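Local coordinates for protein kynurenine formamidase (Bacillus anthracis, PDB 4CO9) that catalyses the zinc-dependent hydrolysis of N-formyl-L-kynurenine to L-kynurenine and formate, the second step in the kynurenine pathway of tryptophan degradation, at residues 13-16 against 17-21; 47-50 against 51-55; 56-59 against 60-64. All blocks are in the same frame, centred on the assembly; numbering follows the deposited sequence.

How the contacts relate
The three contacts follow one another along the chain. Contacts 2 (47-55) and 3 (56-64) carry ligands of the binuclear zinc site, while contact 1 (13-21) stands off, the Q13 side chain being about 11 Å from a zinc ion. The centre of contact 1 lies about 8 Å from that of contact 2, and it packs against that loop: I19 CG2 is 3.6 Å from T53 CG2, and Q13 N probably hydrogen-bonds T55 OG1. Contacts 2 and 3, with centres about 13 Å apart, share a zinc ion and water 1 and together hold the HTGTHID sequence, the HxGTHxD metal-binding motif of the cyclase family. Contacts 1 and 3 do not touch. All three also reach the second subunit of the homodimer.

Contact 1: 13-16 against 17-21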
ATOM      1  N   GLN C  13      10.660  -0.883   4.799  1.00  8.23           N
ATOM      2  CA  GLN C  13      11.466  -2.080   5.027  1.00  8.45           C
ATOM      3  C   GLN C  13      11.109  -3.181   4.019  1.00  8.46           C
ATOM      4  O   GLN C  13       9.941  -3.464   3.812  1.00  8.18           O
ATOM      5  CB  GLN C  13      11.253  -2.596   6.449  1.00  8.94           C
ATOM      6  CG  GLN C  13      11.769  -1.674   7.537  1.00  9.40           C
ATOM      7  CD  GLN C  13      11.637  -2.239   8.930  1.00 10.07           C
ATOM      8  OE1 GLN C  13      10.886  -3.177   9.169  1.00 10.18           O
ATOM      9  NE2 GLN C  13      12.381  -1.669   9.870  1.00 10.25           N
ATOM     10  N   PRO C  14      12.120  -3.830   3.419  1.00  8.59           N
ATOM     11  CA  PRO C  14      11.801  -4.923   2.513  1.00  8.68           C
ATOM     12  C   PRO C  14      11.082  -6.047   3.242  1.00  8.65           C
ATOM     13  O   PRO C  14      11.497  -6.434   4.343  1.00  8.26           O
ATOM     14  CB  PRO C  14      13.171  -5.394   2.013  1.00  8.88           C
ATOM     15  CG  PRO C  14      14.055  -4.213   2.161  1.00  9.18           C
ATOM     16  CD  PRO C  14      13.562  -3.499   3.402  1.00  8.95           C
ATOM     17  N   LEU C  15      10.009  -6.534   2.632  1.00  8.42           N
ATOM     18  CA  LEU C  15       9.204  -7.600   3.177  1.00  8.70           C
ATOM     19  C   LEU C  15       9.621  -8.915   2.529  1.00  9.02           C
ATOM     20  O   LEU C  15       9.461  -9.103   1.329  1.00  9.10           O
ATOM     21  CB  LEU C  15       7.723  -7.341   2.924  1.00  8.53           C
ATOM     22  CG  LEU C  15       7.077  -6.190   3.709  1.00  8.53           C
ATOM     23  CD1 LEU C  15       5.665  -5.958   3.168  1.00  8.63           C
ATOM     24  CD2 LEU C  15       7.023  -6.486   5.207  1.00  8.32           C
ATOM     25  N   ASN C  16      10.152  -9.808   3.346  1.00  9.50           N
ATOM     26  CA  ASN C  16      10.557 -11.134   2.914  1.00 10.04           C
ATOM     27  C   ASN C  16      10.626 -12.046   4.143  1.00 10.48           C
ATOM     28  O   ASN C  16      10.454 -11.592   5.289  1.00  9.72           O
ATOM     29  CB  ASN C  16      11.883 -11.088   2.178  1.00 10.34           C
ATOM     30  CG  ASN C  16      12.974 -10.421   2.994  1.00 10.86           C
ATOM     31  OD1 ASN C  16      13.279 -10.840   4.122  1.00 11.05           O
ATOM     32  ND2 ASN C  16      13.533  -9.357   2.455  1.00 10.85           N
ATOM     33  N   ASN C  17      10.885 -13.326   3.907  1.00 10.97           N
ATOM     34  CA  ASN C  17      10.846 -14.307   4.976  1.00 11.64           C
ATOM     35  C   ASN C  17      11.873 -14.073   6.083  1.00 12.18           C
ATOM     36  O   ASN C  17      11.738 -14.658   7.147  1.00 12.34           O
ATOM     37  CB  ASN C  17      10.969 -15.729   4.412  1.00 12.28           C
ATOM     38  CG  ASN C  17       9.755 -16.153   3.580  1.00 12.23           C
ATOM     39  OD1 ASN C  17       8.848 -15.381   3.310  1.00 11.94           O
ATOM     40  ND2 ASN C  17       9.756 -17.404   3.158  1.00 13.03           N
ATOM     41  N   ASP C  18      12.880 -13.229   5.843  1.00 12.18           N
ATOM     42  CA  ASP C  18      13.873 -12.901   6.858  1.00 12.85           C
ATOM     43  C   ASP C  18      13.511 -11.733   7.771  1.00 11.95           C
ATOM     44  O   ASP C  18      14.242 -11.457   8.720  1.00 11.90           O
ATOM     45  CB  ASP C  18      15.220 -12.589   6.187  1.00 13.88           C
ATOM     46  CG  ASP C  18      15.766 -13.768   5.387  1.00 15.32           C
ATOM     47  OD1 ASP C  18      15.541 -14.921   5.794  1.00 16.08           O
ATOM     48  OD2 ASP C  18      16.421 -13.522   4.357  1.00 17.67           O
ATOM     49  N   ILE C  19      12.431 -11.014   7.479  1.00 11.05           N
ATOM     50  CA  ILE C  19      12.080  -9.852   8.283  1.00 10.66           C
ATOM     51  C   ILE C  19      11.680 -10.272   9.696  1.00 10.64           C
ATOM     52  O   ILE C  19      11.125 -11.333   9.900  1.00  9.85           O
ATOM     53  CB  ILE C  19      10.973  -9.001   7.632  1.00 10.62           C
ATOM     54  CG1 ILE C  19      10.980  -7.586   8.245  1.00 10.82           C
ATOM     55  CG2 ILE C  19       9.616  -9.650   7.755  1.00 10.43           C
ATOM     56  CD1 ILE C  19      10.089  -6.599   7.534  1.00 10.65           C
ATOM     57  N   ALA C  20      11.998  -9.421  10.660  1.00 11.01           N
ATOM     58  CA  ALA C  20      11.621  -9.640  12.048  1.00 11.25           C
ATOM     59  C   ALA C  20      10.132  -9.413  12.263  1.00 11.36           C
ATOM     60  O   ALA C  20       9.457  -8.772  11.448  1.00 10.84           O
ATOM     61  CB  ALA C  20      12.414  -8.714  12.953  1.00 11.47           C
ATOM     62  N   THR C  21       9.628  -9.968  13.355  1.00 11.30           N
ATOM     63  CA  THR C  21       8.266  -9.718  13.815  1.00 11.63           C
ATOM     64  C   THR C  21       8.285  -9.533  15.325  1.00 11.63           C
ATOM     65  O   THR C  21       9.278  -9.841  15.977  1.00 11.10           O
ATOM     66  CB  THR C  21       7.336 -10.894  13.483  1.00 12.26           C
ATOM     67  OG1 THR C  21       7.820 -12.083  14.105  1.00 13.56           O
ATOM     68  CG2 THR C  21       7.248 -11.132  11.977  1.00 12.48           C
TER
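N16 and I19 close a type I beta turn, with N17 and D18 at its two central positions. The turn's hydrogen bond runs from I19 N to N16 O, 3.0 Å long and nearly straight at 170°, although the donor stands well above the carbonyl plane. A second bond comes from the asparagine side chain: N16 OD1 accepts D18 N at 3.0 Å, in the carbonyl plane and on a lone pair. This is an Asx turn laid over the beta turn. The N16 amide is placed for it by chi1 of 55°, which sets CG between the backbone N and the carbonyl carbon, so that OD1 bends forward over the next peptide. Asparagine suits the place because its carbonyl serves the turn while ND2 hydrogen-bonds S197 of the second subunit.

The apolar part of the contact belongs to I19. Its CG1 branch runs extended, and the terminal CD1 reaches back to the incoming chain, 3.9 Å from L15 CD2 and 3.5 Å from P14 O. The other branch, CG2, lies 3.2 Å from N16 O, the acceptor of the turn bond. Q13 crosses I19 at about a right angle, with the amide oxygen OE1 3.9 Å from CD1. A branched aliphatic side chain can thus cover both the turn carbonyl and the leucine methyl.

The N17 amide hydrogen-bonds outside the turn, ND2 to E31 and OD1 to the backbone N of Y30, which ties the turn to strand 29-34. D18 is exposed, its carboxylate plane steeply inclined to the N16 amide. The result is a turn closed twice over, by a backbone bond and an Asx bond, with the I19 methyls lying on L15 CD2 and on backbone carbonyls, and whose first residue also hydrogen-bonds the second subunit.

Contact 2: 47-50 against 51-55; sequences LTMS and IHTGT. With ZN (zinc ion), chain P.
S50 OG is gripped by two groups: it accepts H52 N at 3.1 Å, with an N-H...O angle of 155°, and is also hydrogen-bonded to D25. The serine hydroxyl swings forward to meet H52 because it lies anti to the backbone N (chi1 172°). The backbone oxygen of S50 has its own partner, T53 OG1, 2.9 Å away and approaching from above the carbonyl plane. A short hydroxyl side chain suits both: S50 OG reaches forward to H52 N, T53 OG1 back to S50 O. M49, bent at its last torsion, brings its methyl CE within 3.9 Å of T53 CB.

Between these bonds H52 is the centre of an inverse gamma turn, and its ring leaves the loop toward the metal. ND1 binds at 2.2 Å the zinc ion also held by H56, D58, E175 and water 1, while NE2 hydrogen-bonds D200. I51 CG2 lies 3.7 Å above one ring face, offset toward the rim. The chemistry implies that the hydroxyls hold the main chain of the bend while zinc on ND1 and D200 on NE2 together fix the rotation of the ring, and the carboxylate probably makes ND1 a stronger zinc ligand.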
ATOM      1  N   LEU C  47       0.542 -14.922   0.486  1.00 10.81           N
ATOM      2  CA  LEU C  47       1.110 -14.019   1.460  1.00 10.78           C
ATOM      3  C   LEU C  47       0.439 -14.262   2.808  1.00 10.53           C
ATOM      4  O   LEU C  47      -0.798 -14.215   2.919  1.00 10.44           O
ATOM      5  CB  LEU C  47       0.886 -12.573   1.016  1.00 11.09           C
ATOM      6  CG  LEU C  47       1.391 -11.434   1.910  1.00 11.28           C
ATOM      7  CD1 LEU C  47       2.909 -11.489   2.027  1.00 11.68           C
ATOM      8  CD2 LEU C  47       0.944 -10.108   1.329  1.00 11.38           C
ATOM      9  N   THR C  48       1.259 -14.520   3.824  1.00 10.01           N
ATOM     10  CA  THR C  48       0.802 -14.647   5.202  1.00  9.81           C
ATOM     11  C   THR C  48       1.672 -13.747   6.078  1.00  9.39           C
ATOM     12  O   THR C  48       2.893 -13.859   6.045  1.00  9.19           O
ATOM     13  CB  THR C  48       0.933 -16.108   5.678  1.00 10.01           C
ATOM     14  OG1 THR C  48       0.198 -16.964   4.796  1.00 10.12           O
ATOM     15  CG2 THR C  48       0.353 -16.274   7.089  1.00 10.70           C
ATOM     16  N   MET C  49       1.062 -12.867   6.860  1.00  8.90           N
ATOM     17  CA  MET C  49       1.831 -11.972   7.708  1.00  8.75           C
ATOM     18  C   MET C  49       1.019 -11.388   8.858  1.00  8.30           C
ATOM     19  O   MET C  49      -0.218 -11.336   8.799  1.00  8.15           O
ATOM     20  CB  MET C  49       2.401 -10.807   6.871  1.00  8.94           C
ATOM     21  CG  MET C  49       1.343  -9.878   6.282  1.00  9.00           C
ATOM     22  SD  MET C  49       1.998  -8.681   5.070  1.00  9.45           S
ATOM     23  CE  MET C  49       3.039  -7.732   6.139  1.00  9.28           C
ATOM     24  N   SER C  50       1.724 -10.973   9.913  1.00  7.91           N
ATOM     25  CA  SER C  50       1.141 -10.075  10.904  1.00  7.75           C
ATOM     26  C   SER C  50       0.976  -8.710  10.271  1.00  7.48           C
ATOM     27  O   SER C  50       1.813  -8.291   9.480  1.00  7.37           O
ATOM     28  CB  SER C  50       2.017  -9.932  12.139  1.00  7.78           C
ATOM     29  OG  SER C  50       1.512  -8.910  12.996  1.00  7.72           O
ATOM     30  N   ILE C  51      -0.093  -8.018  10.640  1.00  7.52           N
ATOM     31  CA  ILE C  51      -0.321  -6.613  10.280  1.00  7.49           C
ATOM     32  C   ILE C  51       0.885  -5.714  10.642  1.00  7.86           C
ATOM     33  O   ILE C  51       1.276  -4.792   9.880  1.00  8.09           O
ATOM     34  CB  ILE C  51      -1.615  -6.152  10.985  1.00  7.32           C
ATOM     35  CG1 ILE C  51      -2.836  -6.861  10.342  1.00  7.18           C
ATOM     36  CG2 ILE C  51      -1.754  -4.636  10.929  1.00  7.25           C
ATOM     37  CD1 ILE C  51      -3.151  -6.471   8.889  1.00  7.12           C
ATOM     38  N   HIS C  52       1.498  -6.014  11.777  1.00  8.12           N
ATOM     39  CA  HIS C  52       2.545  -5.162  12.326  1.00  8.48           C
ATOM     40  C   HIS C  52       3.913  -5.711  11.955  1.00  8.66           C
ATOM     41  O   HIS C  52       4.738  -6.026  12.807  1.00  9.60           O
ATOM     42  CB  HIS C  52       2.353  -5.048  13.844  1.00  8.59           C
ATOM     43  CG  HIS C  52       0.986  -4.564  14.227  1.00  8.50           C
ATOM     44  ND1 HIS C  52       0.712  -3.246  14.534  1.00  8.59           N
ATOM     45  CD2 HIS C  52      -0.192  -5.220  14.314  1.00  8.42           C
ATOM     46  CE1 HIS C  52      -0.577  -3.108  14.790  1.00  8.63           C
ATOM     47  NE2 HIS C  52      -1.147  -4.293  14.665  1.00  8.57           N
ATOM     48  N   THR C  53       4.146  -5.826  10.656  1.00  8.36           N
ATOM     49  CA  THR C  53       5.406  -6.305  10.115  1.00  8.03           C
ATOM     50  C   THR C  53       5.898  -5.257   9.155  1.00  7.51           C
ATOM     51  O   THR C  53       5.149  -4.800   8.312  1.00  7.53           O
ATOM     52  CB  THR C  53       5.205  -7.623   9.332  1.00  8.20           C
ATOM     53  OG1 THR C  53       4.566  -8.564  10.180  1.00  8.12           O
ATOM     54  CG2 THR C  53       6.530  -8.212   8.845  1.00  8.26           C
ATOM     55  N   GLY C  54       7.179  -4.920   9.256  1.00  7.22           N
ATOM     56  CA  GLY C  54       7.773  -3.950   8.371  1.00  6.96           C
ATOM     57  C   GLY C  54       7.147  -2.599   8.593  1.00  6.81           C
ATOM     58  O   GLY C  54       6.595  -2.319   9.663  1.00  6.81           O
ATOM     59  N   THR C  55       7.194  -1.773   7.562  1.00  6.71           N
ATOM     60  CA  THR C  55       6.661  -0.430   7.619  1.00  6.75           C
ATOM     61  C   THR C  55       5.142  -0.528   7.572  1.00  6.72           C
ATOM     62  O   THR C  55       4.583  -1.119   6.647  1.00  6.38           O
ATOM     63  CB  THR C  55       7.206   0.393   6.445  1.00  6.85           C
ATOM     64  OG1 THR C  55       8.636   0.300   6.449  1.00  6.82           O
ATOM     65  CG2 THR C  55       6.805   1.845   6.569  1.00  6.94           C
TER
HETATM   66 ZN    ZN P 402       1.951  -1.468  14.854  1.00 22.07          ZN
HETATM   67  O   HOH W   1       1.906  -1.487  16.906  1.00  9.58           O

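Contact 3: 56-59 against 60-64. With ZN (zinc ion), chain P; ZN (zinc ion), chain O.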
ATOM      1  N   HIS C  56       4.464   0.045   8.564  1.00  6.64           N
ATOM      2  CA  HIS C  56       3.031  -0.122   8.654  1.00  6.95           C
ATOM      3  C   HIS C  56       2.395   0.954   9.517  1.00  7.08           C
ATOM      4  O   HIS C  56       3.089   1.667  10.247  1.00  6.89           O
ATOM      5  CB  HIS C  56       2.713  -1.499   9.248  1.00  7.07           C
ATOM      6  CG  HIS C  56       3.040  -1.608  10.696  1.00  7.27           C
ATOM      7  ND1 HIS C  56       4.314  -1.884  11.146  1.00  7.39           N
ATOM      8  CD2 HIS C  56       2.269  -1.464  11.797  1.00  7.28           C
ATOM      9  CE1 HIS C  56       4.304  -1.937  12.464  1.00  7.49           C
ATOM     10  NE2 HIS C  56       3.079  -1.677  12.881  1.00  7.48           N
ATOM     11  N   ILE C  57       1.076   1.043   9.441  1.00  7.23           N
ATOM     12  CA  ILE C  57       0.316   1.975  10.254  1.00  7.51           C
ATOM     13  C   ILE C  57      -0.586   1.204  11.212  1.00  7.81           C
ATOM     14  O   ILE C  57      -1.047   0.105  10.891  1.00  7.52           O
ATOM     15  CB  ILE C  57      -0.495   2.983   9.390  1.00  7.58           C
ATOM     16  CG1 ILE C  57      -1.590   2.297   8.555  1.00  7.79           C
ATOM     17  CG2 ILE C  57       0.450   3.762   8.495  1.00  7.50           C
ATOM     18  CD1 ILE C  57      -2.964   2.282   9.225  1.00  7.97           C
ATOM     19  N   ASP C  58      -0.825   1.800  12.378  1.00  7.99           N
ATOM     20  CA  ASP C  58      -1.738   1.257  13.384  1.00  8.37           C
ATOM     21  C   ASP C  58      -3.107   1.923  13.279  1.00  8.82           C
ATOM     22  O   ASP C  58      -3.196   3.139  13.120  1.00  8.81           O
ATOM     23  CB  ASP C  58      -1.249   1.547  14.790  1.00  8.48           C
ATOM     24  CG  ASP C  58       0.019   0.836  15.145  1.00  8.72           C
ATOM     25  OD1 ASP C  58       0.451  -0.095  14.440  1.00  8.41           O
ATOM     26  OD2 ASP C  58       0.606   1.240  16.174  1.00  9.54           O
ATOM     27  N   ALA C  59      -4.169   1.129  13.373  1.00  9.05           N
ATOM     28  CA  ALA C  59      -5.520   1.669  13.551  1.00  9.53           C
ATOM     29  C   ALA C  59      -5.826   1.649  15.052  1.00  9.92           C
ATOM     30  O   ALA C  59      -5.225   0.865  15.784  1.00 10.26           O
ATOM     31  CB  ALA C  59      -6.532   0.829  12.803  1.00  9.55           C
ATOM     32  N   PRO C  60      -6.746   2.510  15.516  1.00 10.18           N
ATOM     33  CA  PRO C  60      -7.062   2.549  16.942  1.00 10.24           C
ATOM     34  C   PRO C  60      -7.579   1.204  17.473  1.00 10.52           C
ATOM     35  O   PRO C  60      -7.325   0.856  18.627  1.00 10.68           O
ATOM     36  CB  PRO C  60      -8.127   3.642  17.032  1.00 10.33           C
ATOM     37  CG  PRO C  60      -7.812   4.544  15.888  1.00 10.44           C
ATOM     38  CD  PRO C  60      -7.334   3.650  14.788  1.00 10.30           C
ATOM     39  N   PHE C  61      -8.215   0.421  16.619  1.00 10.41           N
ATOM     40  CA  PHE C  61      -8.653  -0.920  17.000  1.00 10.32           C
ATOM     41  C   PHE C  61      -7.516  -1.805  17.541  1.00 10.41           C
ATOM     42  O   PHE C  61      -7.775  -2.726  18.326  1.00 10.13           O
ATOM     43  CB  PHE C  61      -9.355  -1.593  15.828  1.00 10.70           C
ATOM     44  CG  PHE C  61      -9.791  -3.020  16.103  1.00 10.85           C
ATOM     45  CD1 PHE C  61     -10.648  -3.307  17.140  1.00 10.82           C
ATOM     46  CD2 PHE C  61      -9.347  -4.067  15.308  1.00 10.66           C
ATOM     47  CE1 PHE C  61     -11.050  -4.609  17.383  1.00 10.58           C
ATOM     48  CE2 PHE C  61      -9.742  -5.369  15.549  1.00 10.61           C
ATOM     49  CZ  PHE C  61     -10.599  -5.639  16.596  1.00 10.52           C
ATOM     50  N   HIS C  62      -6.273  -1.541  17.125  1.00 10.01           N
ATOM     51  CA  HIS C  62      -5.107  -2.273  17.617  1.00 10.49           C
ATOM     52  C   HIS C  62      -5.006  -2.224  19.146  1.00 11.06           C
ATOM     53  O   HIS C  62      -4.667  -3.228  19.768  1.00 11.18           O
ATOM     54  CB  HIS C  62      -3.833  -1.707  17.007  1.00 10.38           C
ATOM     55  CG  HIS C  62      -2.575  -2.335  17.508  1.00 10.38           C
ATOM     56  ND1 HIS C  62      -2.362  -3.692  17.496  1.00 10.50           N
ATOM     57  CD2 HIS C  62      -1.442  -1.787  17.990  1.00 10.85           C
ATOM     58  CE1 HIS C  62      -1.164  -3.957  17.974  1.00 10.48           C
ATOM     59  NE2 HIS C  62      -0.580  -2.812  18.278  1.00 10.85           N
ATOM     60  N   PHE C  63      -5.345  -1.094  19.740  1.00 11.74           N
ATOM     61  CA  PHE C  63      -5.227  -0.930  21.203  1.00 12.96           C
ATOM     62  C   PHE C  63      -6.525  -0.546  21.933  1.00 13.55           C
ATOM     63  O   PHE C  63      -6.522  -0.368  23.151  1.00 13.71           O
ATOM     64  CB  PHE C  63      -4.131   0.086  21.500  1.00 13.35           C
ATOM     65  CG  PHE C  63      -4.251   1.348  20.710  1.00 13.67           C
ATOM     66  CD1 PHE C  63      -5.044   2.391  21.168  1.00 14.32           C
ATOM     67  CD2 PHE C  63      -3.591   1.487  19.492  1.00 14.33           C
ATOM     68  CE1 PHE C  63      -5.156   3.559  20.438  1.00 14.68           C
ATOM     69  CE2 PHE C  63      -3.702   2.658  18.752  1.00 14.46           C
ATOM     70  CZ  PHE C  63      -4.487   3.686  19.229  1.00 14.65           C
ATOM     71  N   ASP C  64      -7.616  -0.431  21.194  1.00 14.10           N
ATOM     72  CA  ASP C  64      -8.910  -0.054  21.762  1.00 15.09           C
ATOM     73  C   ASP C  64      -9.968  -0.868  21.050  1.00 15.07           C
ATOM     74  O   ASP C  64     -10.163  -0.698  19.840  1.00 15.23           O
ATOM     75  CB  ASP C  64      -9.130   1.445  21.548  1.00 15.75           C
ATOM     76  CG  ASP C  64     -10.452   1.946  22.096  1.00 16.27           C
ATOM     77  OD1 ASP C  64     -11.393   1.167  22.359  1.00 15.64           O
ATOM     78  OD2 ASP C  64     -10.536   3.169  22.267  1.00 18.39           O
TER
HETATM   79 ZN    ZN P 402       1.951  -1.468  14.854  1.00 22.07          ZN
HETATM   80 ZN    ZN O 401       2.112   0.499  17.250  1.00 23.31          ZN
HETATM   81  O   HOH W   1       1.906  -1.487  16.906  1.00  9.58           O
HETATM   82  O   HOH W   2       3.758  -0.686  18.766  1.00 18.80           O
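A59 and H62 join the end of strand 56-58 to a single helix-like bend: P60 to H62 take helical backbone angles, and H62 N donates to A59 O at 2.9 Å, from above the carbonyl plane. P60 suits the first position of the bend, since its ring already holds phi near the helical value, and P60 O accepts F63 N.

The bend carries H62 back over the strand. Its CG lies anti to the backbone N (chi1 177°), which sends the ring toward the metals, with CD2 4.1 Å from D58 OD2. H62 is the probable proton donor or acceptor, and its ND1 is held by N43 O of the second subunit. D58 bridges the two zinc ions, OD1 binding one at 2.1 Å and OD2 the other at 2.0 Å; a carboxylate suits this place because it offers one oxygen to each metal. H56 NE2 joins the first zinc at 2.3 Å, and water 1 spans both metals; H52 and E175 complete the first ion's ligands, while H163 and E175 also bind the second. The F63 ring lies against the bend, with P60 O 3.6 Å above the centre of one face.

Strand 56-58 lies in the main mixed sheet, antiparallel to both neighbours, 172-175 and 201-203.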